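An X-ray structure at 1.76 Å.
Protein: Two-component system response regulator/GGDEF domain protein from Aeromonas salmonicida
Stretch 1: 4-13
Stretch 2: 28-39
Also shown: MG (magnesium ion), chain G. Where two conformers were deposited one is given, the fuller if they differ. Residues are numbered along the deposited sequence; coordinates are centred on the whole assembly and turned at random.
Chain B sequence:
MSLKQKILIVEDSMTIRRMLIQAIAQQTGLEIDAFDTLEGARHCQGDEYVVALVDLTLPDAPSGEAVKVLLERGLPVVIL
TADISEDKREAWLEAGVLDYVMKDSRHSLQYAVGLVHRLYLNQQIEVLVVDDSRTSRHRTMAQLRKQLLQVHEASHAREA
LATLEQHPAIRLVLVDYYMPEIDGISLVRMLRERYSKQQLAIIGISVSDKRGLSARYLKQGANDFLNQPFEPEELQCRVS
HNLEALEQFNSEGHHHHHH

Stretch 1 (4-13) KQKILIVEDS
Stretch 2 28-39: TGLEIDAFDTLE

The two stretches form adjacent parallel strands, 6-10 and 31-35, whose axes approach to 4.7 Å with 16° between their N-to-C directions. Register runs Lys6-Glu31, Ile7-Ile32, Leu8-Asp33, Ile9-Ala34, Val10-Phe35, with CA-CA separations of 4.5-5.1 Å and extended phi/psi near -120/135; Glu31 has the least negative phi, -77°.

Stretch 2 begins as Thr28 leaves a helix. Its OG1 (chi1 p) accepts a hydrogen bond from Leu30 N at 3.1 Å, across Gly29 (-95/15). Leu30 (mt) places CD1 3.5 Å from Ile7 CG2, an apolar contact beside the strand entrance.

At Glu31 the ladder starts: its N donates to Gln5 O (3.0 Å, 155°) and its O accepts from Ile7 N (2.8 Å, 160°). Ile32 (mt) makes no cross-strand N-H bond; in a parallel pair, alternate residues of each strand supply the bonds. Its side chain shares a face with Ile7 and Ile9, CG2 lying 3.7 Å from Ile9 CD1 (Ile9 is mt).

Asp33 N donates to Ile7 O (3.0 Å, 172°) and its O accepts from Ile9 N (2.9 Å). On the other face its carboxylate (chi1 m) meets Lys6 (chi1 t): NZ to OD2 is 3.4 Å, a salt bridge whose hydrogen bond is weak. Ala34 CB packs 3.9 Å from Ile9 CB, while its CA approaches Ile9 O at 3.3 Å as a CA-H...O contact.

Phe35 N donates to Ile9 O (2.9 Å) and its O accepts from Glu11 N (3.0 Å, 165°), continuing the ladder past strand 6-10. The Phe35 ring (chi1 -54°, chi2 -78°) receives Leu8 (tp) at its edge, CE2 to CD1 3.7 Å. Beyond it, Asp36 (-93/0) brings its O 3.3 Å from Asp12 CB, while Asp12 OD1 (chi1 p) binds magnesium at 2.0 Å. Thr37 O ends 3.5 Å from Val10 CG1.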

# COMPACT_ATOMS: atom_id res chain seq x y z
N LYS B 4 12.58 -19.82 -13.75
CA LYS B 4 14.04 -19.47 -13.71
C LYS B 4 14.42 -18.96 -12.33
O LYS B 4 13.60 -18.33 -11.69
CB LYS B 4 14.30 -18.37 -14.74
CG LYS B 4 14.35 -18.90 -16.16
CD LYS B 4 13.22 -18.40 -16.99
CE LYS B 4 13.34 -16.91 -17.20
NZ LYS B 4 12.93 -16.57 -18.57
N GLN B 5 15.65 -19.23 -11.87
CA GLN B 5 16.02 -18.81 -10.52
C GLN B 5 17.42 -18.21 -10.48
O GLN B 5 18.09 -18.27 -9.47
CB GLN B 5 15.91 -20.00 -9.56
CG GLN B 5 16.03 -19.64 -8.07
CD GLN B 5 15.93 -20.85 -7.18
OE1 GLN B 5 16.54 -20.90 -6.11
NE2 GLN B 5 15.15 -21.84 -7.62
N LYS B 6 17.87 -17.70 -11.62
CA LYS B 6 19.20 -17.09 -11.69
C LYS B 6 19.10 -15.63 -12.14
O LYS B 6 18.20 -15.27 -12.90
CB LYS B 6 20.09 -17.88 -12.66
CG LYS B 6 21.57 -17.62 -12.46
CD LYS B 6 22.43 -18.85 -12.69
CE LYS B 6 22.14 -19.49 -14.03
NZ LYS B 6 23.31 -20.33 -14.36
N ILE B 7 19.98 -14.77 -11.62
CA ILE B 7 20.05 -13.40 -12.18
C ILE B 7 21.45 -13.10 -12.70
O ILE B 7 22.41 -13.75 -12.30
CB ILE B 7 19.61 -12.27 -11.20
CG1 ILE B 7 20.54 -12.20 -10.00
CG2 ILE B 7 18.13 -12.45 -10.78
CD1 ILE B 7 20.77 -10.83 -9.50
N LEU B 8 21.52 -12.15 -13.62
CA LEU B 8 22.77 -11.74 -14.26
C LEU B 8 23.03 -10.30 -13.81
O LEU B 8 22.14 -9.45 -13.86
CB LEU B 8 22.59 -11.78 -15.79
CG LEU B 8 23.81 -11.22 -16.57
CD1 LEU B 8 24.98 -12.14 -16.30
CD2 LEU B 8 23.51 -11.12 -18.08
N ILE B 9 24.27 -10.04 -13.43
CA ILE B 9 24.71 -8.68 -13.07
C ILE B 9 25.88 -8.36 -13.98
O ILE B 9 26.83 -9.14 -14.06
CB ILE B 9 25.16 -8.60 -11.57
CG1 ILE B 9 23.98 -8.94 -10.65
CG2 ILE B 9 25.64 -7.17 -11.23
CD1 ILE B 9 24.41 -9.03 -9.17
N VAL B 10 25.79 -7.25 -14.70
CA VAL B 10 26.95 -6.79 -15.49
C VAL B 10 27.25 -5.36 -15.04
O VAL B 10 26.49 -4.43 -15.32
CB VAL B 10 26.67 -6.84 -17.01
CG1 VAL B 10 27.96 -6.61 -17.78
CG2 VAL B 10 26.01 -8.19 -17.42
N GLU B 11 28.35 -5.22 -14.30
CA GLU B 11 28.68 -3.97 -13.62
C GLU B 11 30.19 -3.95 -13.36
O GLU B 11 30.73 -4.86 -12.72
CB GLU B 11 27.92 -3.92 -12.27
CG GLU B 11 28.42 -2.80 -11.31
CD GLU B 11 28.28 -1.39 -11.89
OE1 GLU B 11 27.14 -0.91 -12.00
OE2 GLU B 11 29.32 -0.73 -12.14
N ASP B 12 30.88 -2.94 -13.88
CA ASP B 12 32.33 -2.92 -13.72
C ASP B 12 32.81 -2.29 -12.41
O ASP B 12 33.97 -2.45 -12.08
CB ASP B 12 33.05 -2.25 -14.93
CG ASP B 12 32.63 -0.80 -15.14
OD1 ASP B 12 31.46 -0.46 -14.91
OD2 ASP B 12 33.47 0.04 -15.60
N SER B 13 31.96 -1.59 -11.68
CA SER B 13 32.41 -1.08 -10.37
C SER B 13 32.59 -2.25 -9.43
O SER B 13 31.59 -2.94 -9.11
CB SER B 13 31.39 -0.11 -9.77
OG SER B 13 31.77 0.22 -8.43
N THR B 28 17.87 -12.87 -0.97
CA THR B 28 17.03 -13.63 -1.91
C THR B 28 17.52 -15.07 -2.07
O THR B 28 18.61 -15.43 -1.60
CB THR B 28 16.99 -13.00 -3.31
OG1 THR B 28 18.13 -13.41 -4.08
CG2 THR B 28 16.93 -11.46 -3.22
N GLY B 29 16.69 -15.86 -2.75
CA GLY B 29 17.04 -17.23 -3.13
C GLY B 29 17.62 -17.40 -4.52
O GLY B 29 17.71 -18.52 -5.03
N LEU B 30 18.04 -16.29 -5.14
CA LEU B 30 18.54 -16.32 -6.51
C LEU B 30 20.02 -16.71 -6.64
O LEU B 30 20.85 -16.24 -5.87
CB LEU B 30 18.33 -14.94 -7.16
CG LEU B 30 16.87 -14.53 -7.30
CD1 LEU B 30 16.79 -13.04 -7.64
CD2 LEU B 30 16.22 -15.35 -8.35
N GLU B 31 20.34 -17.56 -7.63
CA GLU B 31 21.73 -17.80 -8.03
C GLU B 31 22.19 -16.61 -8.87
O GLU B 31 21.42 -16.09 -9.67
CB GLU B 31 21.87 -19.06 -8.89
CG GLU B 31 22.51 -20.26 -8.19
CD GLU B 31 21.50 -21.35 -7.92
OE1 GLU B 31 20.34 -21.01 -7.60
OE2 GLU B 31 21.85 -22.54 -8.04
N ILE B 32 23.44 -16.20 -8.69
CA ILE B 32 23.93 -14.98 -9.30
C ILE B 32 25.11 -15.29 -10.18
O ILE B 32 26.05 -15.93 -9.73
CB ILE B 32 24.41 -13.95 -8.23
CG1 ILE B 32 23.29 -13.62 -7.24
CG2 ILE B 32 24.89 -12.68 -8.91
CD1 ILE B 32 23.80 -12.87 -5.98
N ASP B 33 25.06 -14.81 -11.43
CA ASP B 33 26.25 -14.71 -12.27
C ASP B 33 26.57 -13.23 -12.46
O ASP B 33 25.73 -12.48 -12.99
CB ASP B 33 25.99 -15.34 -13.64
CG ASP B 33 25.89 -16.87 -13.58
OD1 ASP B 33 26.55 -17.49 -12.72
OD2 ASP B 33 25.17 -17.44 -14.42
N ALA B 34 27.78 -12.82 -12.08
CA ALA B 34 28.15 -11.41 -12.14
C ALA B 34 29.47 -11.19 -12.89
O ALA B 34 30.47 -11.86 -12.59
CB ALA B 34 28.26 -10.81 -10.72
N PHE B 35 29.46 -10.24 -13.81
CA PHE B 35 30.63 -9.96 -14.64
C PHE B 35 30.92 -8.49 -14.69
O PHE B 35 30.03 -7.66 -14.49
CB PHE B 35 30.40 -10.49 -16.07
CG PHE B 35 30.03 -11.92 -16.10
CD1 PHE B 35 31.02 -12.90 -15.92
CD2 PHE B 35 28.68 -12.31 -16.23
CE1 PHE B 35 30.68 -14.24 -15.89
CE2 PHE B 35 28.32 -13.64 -16.22
CZ PHE B 35 29.32 -14.62 -16.04
N ASP B 36 32.20 -8.17 -14.92
CA ASP B 36 32.58 -6.77 -15.06
C ASP B 36 32.60 -6.23 -16.49
O ASP B 36 32.92 -5.08 -16.69
CB ASP B 36 33.94 -6.49 -14.36
CG ASP B 36 35.11 -7.28 -14.96
OD1 ASP B 36 34.95 -8.04 -15.94
OD2 ASP B 36 36.24 -7.10 -14.43
N THR B 37 32.26 -7.07 -17.49
CA THR B 37 32.18 -6.63 -18.87
C THR B 37 31.04 -7.39 -19.53
O THR B 37 30.63 -8.47 -19.06
CB THR B 37 33.45 -7.00 -19.70
OG1 THR B 37 33.61 -8.42 -19.66
CG2 THR B 37 34.68 -6.33 -19.13
N LEU B 38 30.52 -6.81 -20.60
CA LEU B 38 29.50 -7.45 -21.40
C LEU B 38 30.04 -8.77 -21.97
O LEU B 38 29.32 -9.77 -21.99
CB LEU B 38 29.00 -6.49 -22.46
CG LEU B 38 28.02 -7.04 -23.52
CD1 LEU B 38 26.74 -7.50 -22.80
CD2 LEU B 38 27.73 -5.97 -24.55
N GLU B 39 31.31 -8.77 -22.42
CA GLU B 39 31.94 -10.02 -22.89
C GLU B 39 31.87 -11.20 -21.90
O GLU B 39 31.66 -12.37 -22.30
CB GLU B 39 33.41 -9.76 -23.28
CG GLU B 39 34.19 -11.01 -23.64
CD GLU B 39 33.74 -11.63 -24.97
OE1 GLU B 39 33.04 -10.98 -25.79
OE2 GLU B 39 34.13 -12.80 -25.19
MG MG G . 30.36 1.24 -15.23
O HOH W 1 29.87 1.61 -13.27
O HOH W 2 32.19 2.30 -15.07